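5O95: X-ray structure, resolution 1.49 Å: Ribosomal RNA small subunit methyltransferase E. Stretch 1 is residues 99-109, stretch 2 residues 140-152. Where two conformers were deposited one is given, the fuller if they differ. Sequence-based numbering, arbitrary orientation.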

# COMPACT_ATOMS: atom_id res chain seq x y z
N MET B 99 7.26 5.67 -4.69
CA MET B 99 8.09 6.71 -4.09
C MET B 99 7.47 7.22 -2.80
O MET B 99 8.16 7.37 -1.78
CB MET B 99 8.27 7.86 -5.08
CG MET B 99 9.10 7.51 -6.31
SD MET B 99 10.84 7.23 -5.92
CE MET B 99 11.37 6.40 -7.42
N GLN B 100 6.18 7.55 -2.83
CA GLN B 100 5.55 8.13 -1.63
C GLN B 100 5.49 7.11 -0.50
O GLN B 100 5.90 7.40 0.64
CB GLN B 100 4.15 8.64 -1.98
CG GLN B 100 3.37 9.13 -0.78
CD GLN B 100 1.98 9.59 -1.12
OE1 GLN B 100 1.03 8.80 -1.09
NE2 GLN B 100 1.84 10.87 -1.46
N LYS B 101 4.99 5.92 -0.78
CA LYS B 101 4.76 4.97 0.29
C LYS B 101 6.04 4.33 0.80
O LYS B 101 6.10 3.93 1.97
CB LYS B 101 3.73 3.93 -0.19
CG LYS B 101 2.36 4.62 -0.44
CD LYS B 101 1.17 3.71 -0.48
CE LYS B 101 -0.08 4.56 -0.69
NZ LYS B 101 -0.06 5.81 0.15
N SER B 102 7.07 4.18 -0.05
CA SER B 102 8.31 3.60 0.45
C SER B 102 8.98 4.56 1.43
O SER B 102 9.55 4.14 2.43
CB SER B 102 9.24 3.20 -0.68
OG SER B 102 9.70 4.33 -1.39
N ALA B 103 8.88 5.86 1.15
CA ALA B 103 9.34 6.87 2.10
C ALA B 103 8.61 6.76 3.45
O ALA B 103 9.24 6.81 4.51
CB ALA B 103 9.20 8.27 1.48
N GLU B 104 7.28 6.62 3.42
CA GLU B 104 6.52 6.43 4.67
C GLU B 104 6.97 5.18 5.41
O GLU B 104 6.97 5.16 6.65
CB GLU B 104 5.02 6.30 4.38
CG GLU B 104 4.37 7.53 3.82
CD GLU B 104 2.90 7.30 3.43
OE1 GLU B 104 2.14 6.72 4.23
OE2 GLU B 104 2.52 7.70 2.31
N LEU B 105 7.31 4.11 4.66
CA LEU B 105 7.76 2.87 5.27
C LEU B 105 9.23 2.89 5.64
O LEU B 105 9.78 1.84 5.98
CB LEU B 105 7.44 1.66 4.36
CG LEU B 105 6.12 0.95 4.64
CD1 LEU B 105 6.16 0.35 6.06
CD2 LEU B 105 4.97 1.91 4.55
N GLY B 106 9.86 4.07 5.61
CA GLY B 106 11.22 4.21 6.11
C GLY B 106 12.32 3.73 5.20
O GLY B 106 13.44 3.52 5.67
N VAL B 107 12.04 3.52 3.91
CA VAL B 107 13.09 3.03 3.02
C VAL B 107 14.28 3.97 3.11
O VAL B 107 14.13 5.19 3.27
CB VAL B 107 12.52 2.94 1.59
CG1 VAL B 107 12.46 4.34 0.94
CG2 VAL B 107 13.33 1.97 0.72
N ALA B 108 15.49 3.40 3.05
CA ALA B 108 16.71 4.19 3.15
C ALA B 108 17.19 4.69 1.80
O ALA B 108 17.74 5.79 1.72
CB ALA B 108 17.81 3.34 3.80
N CYS B 109 16.96 3.92 0.74
CA CYS B 109 17.51 4.20 -0.58
C CYS B 109 16.58 3.59 -1.61
O CYS B 109 16.05 2.50 -1.39
CB CYS B 109 18.86 3.52 -0.75
SG CYS B 109 19.84 4.17 -2.13
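Stretch 2, residues 140-152: GACEQCGRNQIPE

The guanidinium group of Arg147 bonds backbone carbonyls at the end of helix 99-104 and in the turn after it: its NH1 donates to Ala103 O at 3.0 Å and to Val107 O at 2.8 Å, while NH2 also reaches Val107 O at 2.8 Å. Arginine suits this place because its several N-H groups lie in one plane and can reach two carbonyls at once; one belongs to the last turn of the helix, the other to the turn after it. Leu105 is the first residue to leave helical angles after helix 99-104, and Gly106 follows with positive phi, a conformation that favours glycine; its CA lies over one face of the guanidinium.

Stretch 2 repeats the plan of stretch 1, a helix, a turn and an extended segment. Helix 140-145 runs in broadly the same direction as helix 99-104, crossing it at -41° with the axes 8.6 Å apart at their closest. Small residues lie at the crossing: Ala141 CB points toward stretch 1 and meets Ala103 CB at 3.7 Å and Gln100 O at 3.5 Å. One turn on, Cys145 SG lies 3.9 Å from Glu104 CA. Between Glu104 and Gln144, a water donates to Glu104 OE2 (2.8 Å) and Gln144 OE1 (2.7 Å), joining two acceptors that could not bond each other directly. Gly146, with phi of 100°, ends the second helix where a CB would jam against the preceding carbonyl, and the CA-to-CB bond of Arg147 points toward stretch 1.

Beyond the turns, Pro151 offers a compact apolar ring, its CB 4.1 Å from Val107 CG1 and its CG 4.2 Å from Ala103 CB. Proline has no N-H to donate; the bond to Ala108 O comes from Glu152 N, at 3.0 Å. Cys109 and Glu152 form a parallel bridge, with Cys109 CA 3.2 Å from Glu152 O and both side chains on the same face.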

# COMPACT_ATOMS: atom_id res chain seq x y z
N GLY B 140 7.89 15.39 -0.00
CA GLY B 140 6.55 15.58 0.49
C GLY B 140 6.13 14.48 1.45
O GLY B 140 5.47 14.74 2.45
N ALA B 141 6.52 13.24 1.14
CA ALA B 141 6.16 12.13 2.02
C ALA B 141 6.89 12.20 3.36
O ALA B 141 6.33 11.83 4.40
CB ALA B 141 6.43 10.79 1.31
N CYS B 142 8.13 12.70 3.35
CA CYS B 142 8.82 12.91 4.62
C CYS B 142 8.16 14.02 5.42
O CYS B 142 8.06 13.92 6.65
CB CYS B 142 10.30 13.23 4.40
SG CYS B 142 11.23 11.82 3.71
N GLU B 143 7.71 15.08 4.74
CA GLU B 143 6.95 16.11 5.44
C GLU B 143 5.72 15.51 6.10
O GLU B 143 5.43 15.80 7.26
CB GLU B 143 6.55 17.23 4.48
CG GLU B 143 7.75 17.99 3.95
CD GLU B 143 7.43 18.98 2.86
OE1 GLU B 143 6.41 18.79 2.13
OE2 GLU B 143 8.23 19.94 2.71
N GLN B 144 5.01 14.63 5.38
CA GLN B 144 3.77 14.04 5.91
C GLN B 144 4.03 13.03 7.04
O GLN B 144 3.30 13.00 8.03
CB GLN B 144 3.01 13.36 4.76
CG GLN B 144 1.78 12.52 5.20
CD GLN B 144 2.12 11.09 5.64
OE1 GLN B 144 2.98 10.43 5.07
NE2 GLN B 144 1.45 10.63 6.68
N CYS B 145 5.05 12.18 6.89
CA CYS B 145 5.19 11.05 7.80
C CYS B 145 6.07 11.32 9.02
O CYS B 145 6.05 10.54 9.98
CB CYS B 145 5.65 9.80 7.02
SG CYS B 145 7.39 9.67 6.72
N GLY B 146 6.83 12.42 9.01
CA GLY B 146 7.66 12.76 10.16
C GLY B 146 9.12 12.41 10.03
O GLY B 146 9.89 12.72 10.95
N ARG B 147 9.56 11.80 8.93
CA ARG B 147 10.98 11.56 8.75
C ARG B 147 11.69 12.88 8.55
O ARG B 147 11.24 13.72 7.77
CB ARG B 147 11.23 10.74 7.47
CG ARG B 147 10.89 9.30 7.70
CD ARG B 147 11.10 8.54 6.40
NE ARG B 147 12.52 8.28 6.20
CZ ARG B 147 13.02 7.50 5.25
NH1 ARG B 147 12.19 6.86 4.42
NH2 ARG B 147 14.34 7.31 5.16
N ASN B 148 12.81 13.03 9.24
CA ASN B 148 13.61 14.25 9.16
C ASN B 148 14.90 14.05 8.38
O ASN B 148 15.79 14.92 8.39
CB ASN B 148 13.88 14.81 10.55
CG ASN B 148 12.60 15.20 11.24
OD1 ASN B 148 11.74 15.79 10.63
ND2 ASN B 148 12.48 14.87 12.53
N GLN B 149 14.97 12.95 7.63
CA GLN B 149 16.06 12.61 6.75
C GLN B 149 15.38 12.12 5.49
O GLN B 149 14.38 11.40 5.58
CB GLN B 149 16.89 11.49 7.37
CG GLN B 149 18.09 11.06 6.58
CD GLN B 149 18.98 10.08 7.34
OE1 GLN B 149 19.03 10.08 8.58
NE2 GLN B 149 19.69 9.24 6.60
N ILE B 150 15.89 12.53 4.34
CA ILE B 150 15.31 12.18 3.05
C ILE B 150 15.96 10.90 2.54
O ILE B 150 17.19 10.81 2.54
CB ILE B 150 15.56 13.30 2.02
CG1 ILE B 150 15.22 14.67 2.61
CG2 ILE B 150 14.79 12.98 0.71
CD1 ILE B 150 13.78 14.83 3.04
N PRO B 151 15.18 9.89 2.10
CA PRO B 151 15.79 8.70 1.50
C PRO B 151 16.66 9.09 0.33
O PRO B 151 16.40 10.08 -0.36
CB PRO B 151 14.58 7.88 0.99
CG PRO B 151 13.36 8.51 1.52
CD PRO B 151 13.72 9.84 2.18
N GLU B 152 17.72 8.31 0.10
CA GLU B 152 18.54 8.50 -1.08
C GLU B 152 17.78 8.02 -2.31
O GLU B 152 17.26 6.90 -2.33
CB GLU B 152 19.86 7.73 -0.93
CG GLU B 152 20.84 7.93 -2.08
CD GLU B 152 22.16 7.21 -1.86
OE1 GLU B 152 22.31 6.54 -0.82
OE2 GLU B 152 23.04 7.31 -2.73
O HOH W 1 3.04 10.42 2.35